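PDB 5EK8: lipoxygenase from Cyanothece sp., which probably oxygenates polyunsaturated fatty acids at a non-haem iron centre, acting as a 9R-lipoxygenase. Local coordinates for residues 404-407 / 412-415. Residues are numbered along the deposited sequence; the frame is centred on the assembly and turned at random.
Sequences LLVE and LFVT. With NA (sodium ion), chain C.
In both Leu405 and Phe413 CG stands anti to the carbonyl carbon, beside the backbone N (chi1 -56° and -63°), and on these two backbones the side chains run the same way, one alongside the other. The leucine lays its CB over one face of the phenylalanine ring, and its CD1 branch reaches the outer rim, 3.7 Å from CE2 of Phe413. Val406 adds CG1 obliquely, 4.5 Å from CD2 of the same ring. Beneath this apolar layer the backbone makes the polar join. Leu412 N donates to Leu404 O at 3.2 Å, the donor tilted from the carbonyl plane, whereas Phe413 N donates to Leu405 O at 3.1 Å, in the plane of the Leu405 carbonyl and on a lone pair, although the N-H...O angle is only 138°. Two successive carbonyls leaving helix 394-404 thus take up N-H groups from the first turn of helix 412-415, which has no preceding turn to satisfy them. Beyond them, CG2 of Val414 packs 3.9 Å from Glu407 O. Replacing Phe413 by alanine would probably open a gap beside Leu405 and take away the ring face that its CB packs on. The Phe413 side chain also touches Phe424 of helix 421-432 and Glu355 of helix 337-377, and lies about 4 Å from that of the iron ligand His359. One residue after the phenylalanine, Val414 O binds the sodium ion at 2.5 Å, with Asp285, Gly417 and Leu419 completing the site. The short helix thus gives a ligand to the sodium ion and packs its phenylalanine beside the histidine-rich non-haem iron site characteristic of lipoxygenases.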
loop_
_atom_site.group_PDB
_atom_site.type_symbol
_atom_site.label_atom_id
_atom_site.label_comp_id
_atom_site.label_asym_id
_atom_site.label_seq_id
_atom_site.Cartn_x
_atom_site.Cartn_y
_atom_site.Cartn_z
ATOM N N LEU A 404 10.163 -7.307 5.837
ATOM C CA LEU A 404 9.502 -7.300 7.141
ATOM C C LEU A 404 8.208 -8.113 7.215
ATOM O O LEU A 404 7.900 -8.699 8.256
ATOM C CB LEU A 404 9.206 -5.861 7.556
ATOM C CG LEU A 404 8.727 -5.673 8.994
ATOM C CD1 LEU A 404 9.873 -5.919 9.980
ATOM C CD2 LEU A 404 8.130 -4.286 9.176
ATOM N N LEU A 405 7.444 -8.147 6.127
ATOM C CA LEU A 405 6.142 -8.810 6.158
ATOM C C LEU A 405 6.080 -10.070 5.298
ATOM O O LEU A 405 5.531 -11.092 5.722
ATOM C CB LEU A 405 5.041 -7.845 5.712
ATOM C CG LEU A 405 4.905 -6.531 6.485
ATOM C CD1 LEU A 405 3.611 -5.827 6.093
ATOM C CD2 LEU A 405 4.971 -6.758 7.991
ATOM N N VAL A 406 6.645 -9.994 4.096
ATOM C CA VAL A 406 6.461 -11.042 3.095
ATOM C C VAL A 406 7.770 -11.688 2.624
ATOM O O VAL A 406 7.822 -12.306 1.558
ATOM C CB VAL A 406 5.702 -10.493 1.871
ATOM C CG1 VAL A 406 4.386 -9.878 2.312
ATOM C CG2 VAL A 406 6.542 -9.461 1.131
ATOM N N GLU A 407 8.824 -11.547 3.424
ATOM C CA GLU A 407 10.082 -12.243 3.165
ATOM C C GLU A 407 9.876 -13.751 3.331
ATOM O O GLU A 407 9.322 -14.195 4.339
ATOM C CB GLU A 407 11.190 -11.726 4.099
ATOM C CG GLU A 407 12.171 -12.783 4.611
ATOM C CD GLU A 407 13.241 -13.162 3.600
ATOM O OE1 GLU A 407 13.460 -12.390 2.641
ATOM O OE2 GLU A 407 13.863 -14.235 3.767
ATOM N N LEU A 412 6.384 -11.527 8.736
ATOM C CA LEU A 412 5.335 -11.855 9.698
ATOM C C LEU A 412 4.167 -12.638 9.097
ATOM O O LEU A 412 3.723 -13.620 9.679
ATOM C CB LEU A 412 4.787 -10.587 10.352
ATOM C CG LEU A 412 3.990 -10.872 11.630
ATOM C CD1 LEU A 412 4.922 -10.994 12.841
ATOM C CD2 LEU A 412 2.944 -9.800 11.866
ATOM N N PHE A 413 3.667 -12.202 7.944
ATOM C CA PHE A 413 2.489 -12.828 7.347
ATOM C C PHE A 413 2.778 -14.262 6.898
ATOM O O PHE A 413 1.905 -15.125 6.954
ATOM C CB PHE A 413 1.976 -11.998 6.166
ATOM C CG PHE A 413 1.509 -10.621 6.547
ATOM C CD1 PHE A 413 1.209 -10.312 7.862
ATOM C CD2 PHE A 413 1.366 -9.636 5.584
ATOM C CE1 PHE A 413 0.779 -9.045 8.212
ATOM C CE2 PHE A 413 0.935 -8.365 5.925
ATOM C CZ PHE A 413 0.642 -8.070 7.241
ATOM N N VAL A 414 4.007 -14.510 6.459
ATOM C CA VAL A 414 4.428 -15.857 6.092
ATOM C C VAL A 414 4.657 -16.720 7.330
ATOM O O VAL A 414 4.005 -17.750 7.509
ATOM C CB VAL A 414 5.721 -15.833 5.253
ATOM C CG1 VAL A 414 6.224 -17.249 5.003
ATOM C CG2 VAL A 414 5.495 -15.086 3.937
ATOM N N THR A 415 5.588 -16.281 8.175
ATOM C CA THR A 415 5.964 -16.982 9.403
ATOM C C THR A 415 4.770 -17.316 10.295
ATOM O O THR A 415 4.561 -18.472 10.657
ATOM C CB THR A 415 6.974 -16.147 10.229
ATOM O OG1 THR A 415 8.241 -16.117 9.559
ATOM C CG2 THR A 415 7.165 -16.739 11.618
HETATM NA NA NA C . 4.079 -20.178 7.817
#